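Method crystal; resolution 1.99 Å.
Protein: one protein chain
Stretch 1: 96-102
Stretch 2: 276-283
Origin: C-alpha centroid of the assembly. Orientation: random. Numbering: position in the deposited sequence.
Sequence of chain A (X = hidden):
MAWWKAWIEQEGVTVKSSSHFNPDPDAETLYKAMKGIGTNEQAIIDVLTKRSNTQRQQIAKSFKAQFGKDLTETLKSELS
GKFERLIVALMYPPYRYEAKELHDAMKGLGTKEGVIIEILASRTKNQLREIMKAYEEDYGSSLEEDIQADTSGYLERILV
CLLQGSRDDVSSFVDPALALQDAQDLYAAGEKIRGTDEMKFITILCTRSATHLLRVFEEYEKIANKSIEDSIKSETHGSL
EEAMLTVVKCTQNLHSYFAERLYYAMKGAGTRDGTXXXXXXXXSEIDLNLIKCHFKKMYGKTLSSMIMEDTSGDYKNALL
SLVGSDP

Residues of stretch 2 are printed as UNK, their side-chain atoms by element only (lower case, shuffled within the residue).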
# COMPACT_ATOMS: atom_id res chain seq x y z
N ARG A 96 -4.10 -2.00 -11.10
CA ARG A 96 -3.22 -2.96 -11.74
C ARG A 96 -1.88 -3.05 -11.03
O ARG A 96 -1.32 -4.13 -10.93
CB ARG A 96 -3.02 -2.61 -13.22
CG ARG A 96 -4.30 -2.74 -14.01
CD ARG A 96 -4.12 -2.82 -15.51
NE ARG A 96 -3.05 -3.75 -15.87
CZ ARG A 96 -2.43 -3.77 -17.05
NH1 ARG A 96 -2.76 -2.93 -18.02
NH2 ARG A 96 -1.46 -4.66 -17.25
N TYR A 97 -1.39 -1.93 -10.49
CA TYR A 97 -0.14 -1.93 -9.74
C TYR A 97 -0.23 -2.82 -8.50
O TYR A 97 0.62 -3.68 -8.28
CB TYR A 97 0.25 -0.52 -9.31
CG TYR A 97 1.52 -0.47 -8.52
CD1 TYR A 97 2.67 -1.14 -8.97
CD2 TYR A 97 1.60 0.24 -7.33
CE1 TYR A 97 3.85 -1.09 -8.24
CE2 TYR A 97 2.78 0.30 -6.61
CZ TYR A 97 3.90 -0.38 -7.06
OH TYR A 97 5.07 -0.32 -6.34
N GLU A 98 -1.26 -2.60 -7.69
CA GLU A 98 -1.48 -3.40 -6.48
C GLU A 98 -1.69 -4.88 -6.80
O GLU A 98 -1.20 -5.75 -6.08
CB GLU A 98 -2.65 -2.84 -5.66
CG GLU A 98 -2.33 -1.55 -4.93
CD GLU A 98 -2.68 -0.31 -5.72
OE1 GLU A 98 -2.83 0.75 -5.09
OE2 GLU A 98 -2.80 -0.36 -6.96
N ALA A 99 -2.43 -5.16 -7.87
CA ALA A 99 -2.61 -6.54 -8.34
C ALA A 99 -1.27 -7.21 -8.66
O ALA A 99 -1.07 -8.38 -8.32
CB ALA A 99 -3.51 -6.58 -9.54
N LYS A 100 -0.36 -6.48 -9.29
CA LYS A 100 0.97 -6.99 -9.58
C LYS A 100 1.75 -7.25 -8.29
O LYS A 100 2.37 -8.30 -8.15
CB LYS A 100 1.75 -6.03 -10.48
CG LYS A 100 3.20 -6.49 -10.81
CD LYS A 100 4.22 -5.41 -10.48
CE LYS A 100 5.58 -5.67 -11.14
NZ LYS A 100 6.14 -7.00 -10.76
N GLU A 101 1.71 -6.31 -7.35
CA GLU A 101 2.37 -6.49 -6.07
C GLU A 101 1.84 -7.71 -5.31
O GLU A 101 2.62 -8.45 -4.71
CB GLU A 101 2.23 -5.23 -5.21
CG GLU A 101 3.04 -4.06 -5.74
CD GLU A 101 4.54 -4.27 -5.59
OE1 GLU A 101 5.24 -4.18 -6.60
OE2 GLU A 101 5.01 -4.52 -4.46
N LEU A 102 0.53 -7.92 -5.33
CA LEU A 102 -0.07 -9.05 -4.63
C LEU A 102 0.34 -10.38 -5.29
O LEU A 102 0.66 -11.36 -4.60
CB LEU A 102 -1.60 -8.92 -4.62
CG LEU A 102 -2.18 -7.82 -3.72
CD1 LEU A 102 -3.64 -7.55 -4.06
CD2 LEU A 102 -2.04 -8.18 -2.24
N UNK A 276 9.22 0.67 0.48
CA UNK A 276 9.46 2.08 0.18
C UNK A 276 8.89 2.47 -1.18
O UNK A 276 8.14 3.43 -1.31
c UNK A 276 11.51 3.76 0.06
c UNK A 276 13.03 3.68 0.15
c UNK A 276 10.98 4.71 1.11
c UNK A 276 10.97 2.34 0.23
N UNK A 277 9.22 1.70 -2.21
CA UNK A 277 8.76 1.97 -3.56
C UNK A 277 7.24 1.94 -3.63
O UNK A 277 6.62 2.88 -4.13
c UNK A 277 9.38 0.95 -4.54
c UNK A 277 8.60 0.91 -5.85
c UNK A 277 10.87 1.28 -4.75
c UNK A 277 11.68 0.18 -5.41
N UNK A 278 6.64 0.86 -3.13
CA UNK A 278 5.20 0.64 -3.28
C UNK A 278 4.37 1.73 -2.62
O UNK A 278 3.39 2.20 -3.19
c UNK A 278 4.54 -3.34 -0.60
c UNK A 278 4.82 -0.73 -2.71
c UNK A 278 3.02 -2.52 -2.40
n UNK A 278 4.83 -3.36 0.68
c UNK A 278 3.36 -1.11 -2.91
n UNK A 278 3.46 -2.67 -1.01
n UNK A 278 5.34 -3.96 -1.44
N UNK A 279 4.77 2.13 -1.43
CA UNK A 279 4.02 3.13 -0.70
C UNK A 279 4.17 4.53 -1.26
O UNK A 279 3.19 5.27 -1.33
o UNK A 279 4.35 0.79 1.60
c UNK A 279 3.71 1.83 1.41
c UNK A 279 4.34 3.04 0.79
n UNK A 279 2.43 1.92 1.66
N UNK A 280 5.38 4.89 -1.70
CA UNK A 280 5.58 6.19 -2.32
C UNK A 280 4.85 6.26 -3.66
O UNK A 280 4.15 7.23 -3.94
c UNK A 280 7.09 6.53 -2.47
c UNK A 280 9.07 7.30 -1.07
c UNK A 280 7.64 6.92 -1.09
c UNK A 280 7.31 7.66 -3.47
N UNK A 281 4.98 5.21 -4.47
CA UNK A 281 4.38 5.20 -5.78
C UNK A 281 2.85 5.20 -5.70
O UNK A 281 2.21 6.00 -6.37
c UNK A 281 4.03 3.86 -7.88
c UNK A 281 4.88 4.03 -6.62
c UNK A 281 6.35 4.24 -7.00
N UNK A 282 2.29 4.31 -4.89
CA UNK A 282 0.83 4.11 -4.83
C UNK A 282 0.10 5.26 -4.12
O UNK A 282 -1.06 5.53 -4.41
c UNK A 282 0.46 2.74 -4.24
o UNK A 282 0.71 2.65 -2.85
N UNK A 283 0.80 5.99 -3.25
CA UNK A 283 0.19 7.13 -2.56
C UNK A 283 0.54 8.49 -3.18
O UNK A 283 0.01 9.50 -2.76
c UNK A 283 0.18 5.79 -0.38
n UNK A 283 -4.23 6.90 0.83
c UNK A 283 0.54 7.11 -1.08
c UNK A 283 -3.48 6.03 0.17
n UNK A 283 -4.04 4.95 -0.34
n UNK A 283 -2.18 6.26 0.04
c UNK A 283 -1.25 5.35 -0.61

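Position 276 carries four side-chain carbons, forked at the second, and nothing of it reaches stretch 1. This is leucine; Leu 276 is buried, a place that suits a purely hydrocarbon side chain.

Position 277 also has four carbons, but the fork is at the first, with one arm two carbons long. The short arm lies 3.8 Å from OH of Tyr 97. This is isoleucine; the branched hydrocarbon of Ile 277 fills buried space beside the phenol.

At position 278 three carbons lead to a nitrogen and then to a carbon bearing two more nitrogens, a guanidinium. One terminal nitrogen is 3.1 Å from OE2 of Glu 101, while the CA is 3.2 Å from OH of Tyr 97. The residue is arginine. With chi1 and chi2 both t and chi3 p, Arg 278 carries its charged group to the carboxylate of Glu 101, whose OE2 lies near the guanidinium plane at its edge.

Position 279 has two carbons, the second carrying one oxygen and one nitrogen. Its CA-to-CB bond points away from stretch 1, and it makes no contact there. This is asparagine, whose polar amide is buried on another side of the helix.

Position 280 has four carbons forked at the first, one arm two carbons long. It is isoleucine; Ile 280 is out of reach of stretch 1, and its wholly hydrocarbon side chain suits a buried place.

Position 281 has one carbon carrying two others, one of them 4.0 Å from CE2 of Tyr 97. It is valine; Val 281, whose CA-to-CB bond points toward stretch 1, offers CG1 as an apolar partner for the ring.

Position 282 has one carbon and one oxygen. The carbon is 4.1 Å from CE2 of Tyr 97 and 3.9 Å from OE1 of Glu 98. This is serine: its small side chain fits where the CA atoms of Tyr 97 and Ser 282 are 7.8 Å apart, and its OG donates a hydrogen bond to O of Arg 278 at 2.7 Å.

Position 283 has another three-carbon chain ending in a guanidinium. It is arginine; the CA-to-CB bond of Arg 283 points away from stretch 1, and although the end comes nearer it makes no contact. The guanidinium suits a buried place because NE and NH2 are hydrogen-bonded elsewhere in the structure.

The helices run nearly antiparallel, at 164°, with their axes 11.2 Å apart. Tyr 97 bridges this gap, packing against Val 281 and Ser 282, while the salt bridge between Glu 101 and Arg 278 adds a directed polar link.

Stretch 2, residues 276-283: LIRNIVSR
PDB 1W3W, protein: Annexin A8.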